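Local atomic coordinates of ditrans,polycis-undecaprenyl-diphosphate synthase ((2E,6E)-farnesyl-diphosphate specific) (Acinetobacter baumannii, PDB entry 6ACS), a protein that probably condenses eight isopentenyl diphosphates, one after another, onto farnesyl diphosphate to make undecaprenyl diphosphate, the precursor of the lipid carrier for bacterial cell-wall sugars. Residues I15-N20 with T211-F216; A98-G103 with T130-V135; Q11-I16 with R55-F60. All coordinates share one frame; numbering follows the deposited sequence. Where two conformers were deposited one is given.

Contact 1 of 3, residues I15-N20 with T211-F216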
loop_
_atom_site.group_PDB
_atom_site.type_symbol
_atom_site.label_atom_id
_atom_site.label_comp_id
_atom_site.label_asym_id
_atom_site.label_seq_id
_atom_site.Cartn_x
_atom_site.Cartn_y
_atom_site.Cartn_z
ATOM N N ILE B 15 11.453 -5.151 -4.919
ATOM C CA ILE B 15 12.380 -5.408 -3.816
ATOM C C ILE B 15 12.811 -4.098 -3.168
ATOM O O ILE B 15 13.300 -3.188 -3.851
ATOM C CB ILE B 15 13.630 -6.182 -4.277
ATOM C CG1 ILE B 15 13.230 -7.441 -5.041
ATOM C CG2 ILE B 15 14.488 -6.545 -3.057
ATOM C CD1 ILE B 15 14.437 -8.277 -5.513
ATOM N N ILE B 16 12.662 -4.023 -1.848
ATOM C CA ILE B 16 13.270 -2.978 -1.032
ATOM C C ILE B 16 14.576 -3.549 -0.515
ATOM O O ILE B 16 14.575 -4.456 0.326
ATOM C CB ILE B 16 12.355 -2.569 0.121
ATOM C CG1 ILE B 16 11.049 -2.008 -0.437
ATOM C CG2 ILE B 16 13.040 -1.539 1.021
ATOM C CD1 ILE B 16 10.046 -1.719 0.677
ATOM N N MET B 17 15.678 -3.040 -1.053
ATOM C CA MET B 17 17.022 -3.527 -0.765
ATOM C C MET B 17 17.510 -2.748 0.448
ATOM O O MET B 17 17.904 -1.584 0.333
ATOM C CB MET B 17 17.920 -3.313 -1.980
ATOM C CG MET B 17 17.368 -3.910 -3.277
ATOM S SD MET B 17 18.383 -3.550 -4.742
ATOM C CE MET B 17 18.131 -1.786 -4.928
ATOM N N ASP B 18 17.511 -3.389 1.613
ATOM C CA ASP B 18 17.854 -2.716 2.858
ATOM C C ASP B 18 18.863 -3.563 3.619
ATOM O O ASP B 18 18.698 -4.778 3.745
ATOM C CB ASP B 18 16.586 -2.478 3.699
ATOM C CG ASP B 18 16.847 -1.671 4.953
ATOM O OD1 ASP B 18 17.911 -1.011 5.046
ATOM O OD2 ASP B 18 15.974 -1.708 5.851
ATOM N N GLY B 19 19.866 -2.894 4.184
ATOM C CA GLY B 19 20.963 -3.556 4.861
ATOM C C GLY B 19 21.364 -2.953 6.190
ATOM O O GLY B 19 22.374 -3.366 6.770
ATOM N N ASN B 20 20.636 -1.925 6.629
ATOM C CA ASN B 20 20.828 -1.279 7.932
ATOM C C ASN B 20 22.064 -0.387 7.928
ATOM O O ASN B 20 22.048 0.712 8.486
ATOM C CB ASN B 20 20.934 -2.318 9.058
ATOM C CG ASN B 20 20.790 -1.706 10.438
ATOM O OD1 ASN B 20 20.048 -0.740 10.627
ATOM N ND2 ASN B 20 21.504 -2.267 11.410
ATOM N N THR B 211 17.376 -11.115 6.611
ATOM C CA THR B 211 18.618 -11.088 5.851
ATOM C C THR B 211 18.926 -9.671 5.390
ATOM O O THR B 211 18.055 -8.985 4.850
ATOM C CB THR B 211 18.506 -12.020 4.641
ATOM O OG1 THR B 211 18.272 -13.371 5.074
ATOM C CG2 THR B 211 19.763 -11.948 3.783
ATOM N N LEU B 212 20.156 -9.213 5.632
ATOM C CA LEU B 212 20.571 -7.918 5.109
ATOM C C LEU B 212 20.839 -8.039 3.614
ATOM O O LEU B 212 21.315 -9.074 3.143
ATOM C CB LEU B 212 21.820 -7.413 5.835
ATOM C CG LEU B 212 21.714 -7.349 7.360
ATOM C CD1 LEU B 212 23.021 -6.821 8.003
ATOM C CD2 LEU B 212 20.510 -6.506 7.788
ATOM N N TRP B 213 20.532 -6.969 2.864
ATOM C CA TRP B 213 20.641 -7.022 1.406
ATOM C C TRP B 213 21.988 -7.527 0.893
ATOM O O TRP B 213 21.986 -8.359 -0.029
ATOM C CB TRP B 213 20.324 -5.659 0.771
ATOM C CG TRP B 213 20.456 -5.704 -0.735
ATOM C CD1 TRP B 213 21.426 -5.111 -1.500
ATOM C CD2 TRP B 213 19.620 -6.425 -1.642
ATOM N NE1 TRP B 213 21.227 -5.402 -2.826
ATOM C CE2 TRP B 213 20.127 -6.212 -2.940
ATOM C CE3 TRP B 213 18.483 -7.223 -1.485
ATOM C CZ2 TRP B 213 19.538 -6.760 -4.067
ATOM C CZ3 TRP B 213 17.901 -7.771 -2.616
ATOM C CH2 TRP B 213 18.424 -7.535 -3.883
ATOM N N PRO B 214 23.148 -7.076 1.398
ATOM C CA PRO B 214 24.420 -7.591 0.850
ATOM C C PRO B 214 24.568 -9.091 0.974
ATOM O O PRO B 214 25.354 -9.692 0.230
ATOM C CB PRO B 214 25.488 -6.848 1.663
ATOM C CG PRO B 214 24.821 -5.630 2.156
ATOM C CD PRO B 214 23.388 -6.009 2.389
ATOM N N GLU B 215 23.837 -9.721 1.887
ATOM C CA GLU B 215 23.893 -11.158 2.071
ATOM C C GLU B 215 22.709 -11.867 1.434
ATOM O O GLU B 215 22.554 -13.075 1.624
ATOM C CB GLU B 215 23.964 -11.483 3.561
ATOM C CG GLU B 215 25.329 -11.258 4.161
ATOM C CD GLU B 215 25.262 -10.950 5.639
ATOM O OE1 GLU B 215 24.229 -10.405 6.082
ATOM O OE2 GLU B 215 26.237 -11.257 6.362
ATOM N N PHE B 216 21.861 -11.148 0.696
ATOM C CA PHE B 216 20.704 -11.779 0.075
ATOM C C PHE B 216 21.177 -12.615 -1.108
ATOM O O PHE B 216 21.972 -12.148 -1.926
ATOM C CB PHE B 216 19.697 -10.713 -0.369
ATOM C CG PHE B 216 18.339 -11.259 -0.721
ATOM C CD1 PHE B 216 17.518 -11.800 0.259
ATOM C CD2 PHE B 216 17.876 -11.216 -2.032
ATOM C CE1 PHE B 216 16.257 -12.301 -0.062
ATOM C CE2 PHE B 216 16.612 -11.708 -2.359
ATOM C CZ PHE B 216 15.803 -12.251 -1.370
#
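The carbonyl oxygen of Asp18 is gripped by two hydrogen bonds. Across the contact it accepts from the backbone N of Trp213, with Asp18 O to Trp213 N at 3.0 Å. That donor sits above the carbonyl plane, and the N-H...O angle is 150°. The second bond comes from Thr187 OG1. The setting is the C-terminal end of strand 12-17 in the parallel sheet, where the active site is predicted. Asp18 is the predicted catalytic and Mg(2+)-binding residue. Its side chain turns away from 211-216: OD2 forms a salt bridge with Arg186, outside the two segments, and OD1 takes the N-H of Asn20 in an Asx turn. The nearby arginine would favour the charged carboxylate. The loop 211-216 therefore holds the main chain of Asp18, not its carboxylate. Beyond it, Leu212 lays both methyl branches near Gly19, with CD1 3.7 Å from Gly19 O. Trp213 fills the apolar half. Its CG is anti to the backbone N (chi1 179°), and the indole runs alongside Met17, pointing the same way. Met17 CG lies over the centre of the six-membered ring, 3.5 Å from its centroid, in a CH-pi contact. Met17 SD is set obliquely, 4.0 Å from the same centroid, a Met-aromatic contact. Ile15 crosses the indole at about a right angle, and its CG2 branch reaches Trp213 CZ3 at 3.7 Å.

Contact 2 of 3, residues A98-G103 with T130-V135; sequences ALRFIG and TLTIAV
Leu99, Phe101, Leu131 and Ile133 form the apolar centre, on one face of two parallel strands. Phe101 and Ile133 lie side by side, and Phe101 CD2 comes to 3.8 Å from Ile133 CB. Leu99 crosses Ile133 obliquely, its CD1 branch 4.0 Å from Ile133 CG1. On the other face Ile102 carries CG1 in the crowded position between N and C (chi1 57°). This puts CG1 3.7 Å from Ala134 CB, while CG2 meets the methyl of Thr132. Between the strands run five backbone hydrogen bonds, in parallel register. The straightest is Val135 N to Ile102 O, 2.8 Å long and nearly along the C=O axis. Toward the polar edge, Arg100 runs alongside Thr132, with Arg100 CB 3.6 Å from Thr132 OG1. Its chain bends at chi3 (-62°) and passes the methyl of Thr130. The guanidinium goes on to a salt bridge with Asp177. The pair belongs to the beta-alpha-beta unit of strand 97-102, helix 110-123 and strand 129-134. Helices 110-123 and 71-95 pack on the Leu99 and Phe101 face. Strand 97-102 is outermost within the chain, and strand 56-61 flanks 129-134 on its other side.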
loop_
_atom_site.group_PDB
_atom_site.type_symbol
_atom_site.label_atom_id
_atom_site.label_comp_id
_atom_site.label_asym_id
_atom_site.label_seq_id
_atom_site.Cartn_x
_atom_site.Cartn_y
_atom_site.Cartn_z
ATOM N N ALA B 98 14.579 -4.649 -20.732
ATOM C CA ALA B 98 14.412 -3.209 -20.900
ATOM C C ALA B 98 14.643 -2.524 -19.561
ATOM O O ALA B 98 14.071 -2.933 -18.546
ATOM C CB ALA B 98 13.012 -2.884 -21.424
ATOM N N LEU B 99 15.454 -1.471 -19.565
ATOM C CA LEU B 99 15.726 -0.702 -18.360
ATOM C C LEU B 99 14.792 0.499 -18.273
ATOM O O LEU B 99 14.558 1.196 -19.268
ATOM C CB LEU B 99 17.180 -0.232 -18.357
ATOM C CG LEU B 99 17.783 0.301 -17.062
ATOM C CD1 LEU B 99 17.533 -0.661 -15.912
ATOM C CD2 LEU B 99 19.269 0.521 -17.267
ATOM N N ARG B 100 14.272 0.748 -17.069
ATOM C CA ARG B 100 13.388 1.876 -16.816
ATOM C C ARG B 100 13.764 2.507 -15.482
ATOM O O ARG B 100 14.321 1.845 -14.605
ATOM C CB ARG B 100 11.924 1.406 -16.810
ATOM C CG ARG B 100 10.913 2.526 -16.790
ATOM C CD ARG B 100 9.473 2.014 -16.757
ATOM N NE ARG B 100 9.109 1.228 -17.931
ATOM C CZ ARG B 100 7.856 0.968 -18.294
ATOM N NH1 ARG B 100 6.844 1.442 -17.575
ATOM N NH2 ARG B 100 7.613 0.236 -19.373
ATOM N N PHE B 101 13.478 3.802 -15.338
ATOM C CA PHE B 101 13.725 4.496 -14.084
ATOM C C PHE B 101 12.444 5.191 -13.654
ATOM O O PHE B 101 11.716 5.732 -14.494
ATOM C CB PHE B 101 14.868 5.502 -14.231
ATOM C CG PHE B 101 16.136 4.872 -14.707
ATOM C CD1 PHE B 101 16.401 4.775 -16.065
ATOM C CD2 PHE B 101 17.027 4.311 -13.798
ATOM C CE1 PHE B 101 17.562 4.164 -16.519
ATOM C CE2 PHE B 101 18.202 3.691 -14.245
ATOM C CZ PHE B 101 18.461 3.620 -15.604
ATOM N N ILE B 102 12.141 5.126 -12.357
ATOM C CA ILE B 102 11.005 5.877 -11.827
ATOM C C ILE B 102 11.494 6.766 -10.697
ATOM O O ILE B 102 12.508 6.484 -10.048
ATOM C CB ILE B 102 9.854 4.982 -11.329
ATOM C CG1 ILE B 102 10.381 4.021 -10.264
ATOM C CG2 ILE B 102 9.200 4.244 -12.515
ATOM C CD1 ILE B 102 9.301 3.083 -9.698
ATOM N N GLY B 103 10.771 7.859 -10.478
ATOM C CA GLY B 103 11.127 8.827 -9.467
ATOM C C GLY B 103 11.222 10.223 -10.038
ATOM O O GLY B 103 11.047 10.459 -11.233
ATOM N N THR B 130 11.115 -6.170 -17.920
ATOM C CA THR B 130 11.459 -4.797 -17.590
ATOM C C THR B 130 12.075 -4.754 -16.200
ATOM O O THR B 130 11.467 -5.224 -15.230
ATOM C CB THR B 130 10.237 -3.888 -17.660
ATOM O OG1 THR B 130 9.763 -3.860 -19.008
ATOM C CG2 THR B 130 10.603 -2.471 -17.205
ATOM N N LEU B 131 13.272 -4.194 -16.112
ATOM C CA LEU B 131 13.936 -3.910 -14.852
ATOM C C LEU B 131 13.813 -2.412 -14.580
ATOM O O LEU B 131 14.307 -1.592 -15.360
ATOM C CB LEU B 131 15.405 -4.337 -14.903
ATOM C CG LEU B 131 16.277 -3.901 -13.713
ATOM C CD1 LEU B 131 15.765 -4.519 -12.425
ATOM C CD2 LEU B 131 17.733 -4.299 -13.938
ATOM N N THR B 132 13.130 -2.056 -13.500
ATOM C CA THR B 132 12.936 -0.658 -13.137
ATOM C C THR B 132 13.741 -0.338 -11.888
ATOM O O THR B 132 13.645 -1.051 -10.878
ATOM C CB THR B 132 11.456 -0.351 -12.903
ATOM O OG1 THR B 132 10.734 -0.592 -14.121
ATOM C CG2 THR B 132 11.281 1.122 -12.488
ATOM N N ILE B 133 14.534 0.731 -11.965
ATOM C CA ILE B 133 15.309 1.245 -10.840
ATOM C C ILE B 133 14.624 2.514 -10.351
ATOM O O ILE B 133 14.426 3.471 -11.118
ATOM C CB ILE B 133 16.770 1.530 -11.233
ATOM C CG1 ILE B 133 17.385 0.349 -11.996
ATOM C CG2 ILE B 133 17.572 1.950 -10.009
ATOM C CD1 ILE B 133 17.404 -0.952 -11.255
ATOM N N ALA B 134 14.242 2.513 -9.077
ATOM C CA ALA B 134 13.584 3.660 -8.463
ATOM C C ALA B 134 14.663 4.575 -7.904
ATOM O O ALA B 134 15.444 4.162 -7.041
ATOM C CB ALA B 134 12.606 3.201 -7.378
ATOM N N VAL B 135 14.729 5.802 -8.417
ATOM C CA VAL B 135 15.747 6.776 -8.039
ATOM C C VAL B 135 15.032 8.051 -7.624
ATOM O O VAL B 135 14.209 8.573 -8.384
ATOM C CB VAL B 135 16.715 7.066 -9.203
ATOM C CG1 VAL B 135 17.776 8.091 -8.787
ATOM C CG2 VAL B 135 17.346 5.768 -9.737
#

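Contact 3 of 3, residues Q11-I16 with R55-F60; sequences QHVAII and RALTVF
The imidazole of His12 has the methyl of Ala56 on one face and Thr58 at its edge. Ala56 CB lies 3.6 Å from the ring centroid, offset toward the rim, in a CH-pi contact. At the edge, His12 NE2 and Thr58 OG1 share a short hydrogen bond of 2.7 Å. His12 CG is anti to the backbone N (chi1 -174°), which carries the ring over toward strand 56-60. Its other nitrogen, ND1, is hydrogen-bonded to the carbonyl O of Pro179, so both ring nitrogens of this buried side chain are satisfied and its rotation is fixed. The ring of Phe60 meets Ile16 CG1 at its edge and stacks with Phe196. The side chains of Gln11 and Arg55 run side by side, with amide and guanidinium planes 27° apart and Gln11 NE2 3.7 Å from Arg55 CD. Gln11 O also takes the backbone N of Arg55 at 2.9 Å and, weakly, that of Ala56. From there four backbone hydrogen bonds join the parallel strands. The last and most bent is Phe60 N to Ile15 O at 2.9 Å. On the face away from His12, Leu57 CD1 is the common meeting point. It touches Val13 CG1 at 3.9 Å and Ile15 CD1 at 3.9 Å. These two strands are central in the six-stranded parallel sheet. Strand 183-186 flanks 12-17, and strand 129-134 flanks 56-61. Helix 42-52 makes the beta-alpha-beta crossover between the pair and packs on Ile15, Leu57 and Val59, and helix 239-252 lies against Gln11.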
loop_
_atom_site.group_PDB
_atom_site.type_symbol
_atom_site.label_atom_id
_atom_site.label_comp_id
_atom_site.label_asym_id
_atom_site.label_seq_id
_atom_site.Cartn_x
_atom_site.Cartn_y
_atom_site.Cartn_z
ATOM N N GLN B 11 4.100 -12.114 -11.671
ATOM C CA GLN B 11 4.351 -11.364 -12.900
ATOM C C GLN B 11 5.274 -10.180 -12.659
ATOM O O GLN B 11 5.993 -9.746 -13.568
ATOM C CB GLN B 11 3.041 -10.829 -13.492
ATOM C CG GLN B 11 1.895 -11.822 -13.507
ATOM C CD GLN B 11 1.247 -11.948 -14.872
ATOM O OE1 GLN B 11 0.585 -12.950 -15.164
ATOM N NE2 GLN B 11 1.435 -10.942 -15.719
ATOM N N HIS B 12 5.231 -9.626 -11.457
ATOM C CA HIS B 12 5.969 -8.415 -11.134
ATOM C C HIS B 12 6.441 -8.531 -9.688
ATOM O O HIS B 12 5.635 -8.663 -8.752
ATOM C CB HIS B 12 5.081 -7.189 -11.367
ATOM C CG HIS B 12 5.776 -5.868 -11.213
ATOM N ND1 HIS B 12 5.155 -4.682 -11.542
ATOM C CD2 HIS B 12 7.008 -5.532 -10.752
ATOM C CE1 HIS B 12 5.975 -3.671 -11.297
ATOM N NE2 HIS B 12 7.100 -4.157 -10.809
ATOM N N VAL B 13 7.762 -8.539 -9.529
ATOM C CA VAL B 13 8.422 -8.600 -8.230
ATOM C C VAL B 13 9.015 -7.236 -7.936
ATOM O O VAL B 13 9.642 -6.620 -8.807
ATOM C CB VAL B 13 9.532 -9.666 -8.213
ATOM C CG1 VAL B 13 10.259 -9.635 -6.861
ATOM C CG2 VAL B 13 8.935 -11.026 -8.486
ATOM N N ALA B 14 8.835 -6.768 -6.705
ATOM C CA ALA B 14 9.452 -5.532 -6.252
ATOM C C ALA B 14 10.324 -5.851 -5.054
ATOM O O ALA B 14 9.977 -6.712 -4.252
ATOM C CB ALA B 14 8.407 -4.483 -5.870
ATOM N N ILE B 15 11.453 -5.151 -4.919
ATOM C CA ILE B 15 12.380 -5.408 -3.816
ATOM C C ILE B 15 12.811 -4.098 -3.168
ATOM O O ILE B 15 13.300 -3.188 -3.851
ATOM C CB ILE B 15 13.630 -6.182 -4.277
ATOM C CG1 ILE B 15 13.230 -7.441 -5.041
ATOM C CG2 ILE B 15 14.488 -6.545 -3.057
ATOM C CD1 ILE B 15 14.437 -8.277 -5.513
ATOM N N ILE B 16 12.662 -4.023 -1.848
ATOM C CA ILE B 16 13.270 -2.978 -1.032
ATOM C C ILE B 16 14.576 -3.549 -0.515
ATOM O O ILE B 16 14.575 -4.456 0.326
ATOM C CB ILE B 16 12.355 -2.569 0.121
ATOM C CG1 ILE B 16 11.049 -2.008 -0.437
ATOM C CG2 ILE B 16 13.040 -1.539 1.021
ATOM C CD1 ILE B 16 10.046 -1.719 0.677
ATOM N N ARG B 55 7.745 -10.886 -15.591
ATOM C CA ARG B 55 7.658 -9.829 -16.594
ATOM C C ARG B 55 8.283 -8.512 -16.147
ATOM O O ARG B 55 8.676 -7.702 -16.997
ATOM C CB ARG B 55 6.199 -9.573 -16.969
ATOM C CG ARG B 55 5.544 -10.770 -17.632
ATOM C CD ARG B 55 4.151 -10.437 -18.115
ATOM N NE ARG B 55 3.714 -11.356 -19.163
ATOM C CZ ARG B 55 3.974 -11.195 -20.459
ATOM N NH1 ARG B 55 4.680 -10.150 -20.876
ATOM N NH2 ARG B 55 3.531 -12.084 -21.341
ATOM N N ALA B 56 8.356 -8.263 -14.837
ATOM C CA ALA B 56 8.852 -6.990 -14.339
ATOM C C ALA B 56 9.503 -7.189 -12.978
ATOM O O ALA B 56 8.988 -7.925 -12.138
ATOM C CB ALA B 56 7.727 -5.956 -14.215
ATOM N N LEU B 57 10.633 -6.528 -12.782
ATOM C CA LEU B 57 11.337 -6.483 -11.503
ATOM C C LEU B 57 11.645 -5.027 -11.211
ATOM O O LEU B 57 12.270 -4.355 -12.039
ATOM C CB LEU B 57 12.634 -7.302 -11.559
ATOM C CG LEU B 57 13.559 -7.168 -10.356
ATOM C CD1 LEU B 57 12.881 -7.732 -9.096
ATOM C CD2 LEU B 57 14.872 -7.881 -10.660
ATOM N N THR B 58 11.198 -4.536 -10.056
ATOM C CA THR B 58 11.360 -3.129 -9.684
ATOM C C THR B 58 12.068 -3.047 -8.336
ATOM O O THR B 58 11.614 -3.666 -7.367
ATOM C CB THR B 58 9.988 -2.432 -9.620
ATOM O OG1 THR B 58 9.326 -2.566 -10.894
ATOM C CG2 THR B 58 10.133 -0.952 -9.235
ATOM N N VAL B 59 13.165 -2.289 -8.259
ATOM C CA VAL B 59 14.003 -2.304 -7.062
ATOM C C VAL B 59 14.220 -0.892 -6.523
ATOM O O VAL B 59 14.255 0.094 -7.270
ATOM C CB VAL B 59 15.353 -3.012 -7.326
ATOM C CG1 VAL B 59 15.107 -4.412 -7.864
ATOM C CG2 VAL B 59 16.206 -2.199 -8.255
ATOM N N PHE B 60 14.396 -0.823 -5.202
ATOM C CA PHE B 60 14.447 0.411 -4.414
ATOM C C PHE B 60 15.590 0.284 -3.415
ATOM O O PHE B 60 15.526 -0.561 -2.514
ATOM C CB PHE B 60 13.137 0.573 -3.650
ATOM C CG PHE B 60 12.998 1.860 -2.882
ATOM C CD1 PHE B 60 13.580 3.025 -3.333
ATOM C CD2 PHE B 60 12.258 1.890 -1.704
ATOM C CE1 PHE B 60 13.418 4.212 -2.626
ATOM C CE2 PHE B 60 12.093 3.071 -0.989
ATOM C CZ PHE B 60 12.672 4.231 -1.453
#

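In the fold
All three contacts reach one parallel sheet, whose strands are ordered 97-102, 129-134, 56-61, 12-17, 183-186, 205-208. Contacts 2 and 3 are neighbours, their centres about 10 Å apart. Thr132 N and Leu57 O, 2.9 Å apart, probably bond between them. Contact 1 shares Ile15 and Ile16, on strand 12-17, with contact 3. Their centres lie about 14 Å apart; those of contacts 1 and 2, about 19 Å. Along the chain contact 3 closes before contact 2 opens, and contact 2 is nested inside the long loop closed by contact 1. Contacts 2 and 3 pair strands; contact 1 joins the predicted active-site end of strand 12-17 to the loop after 205-208.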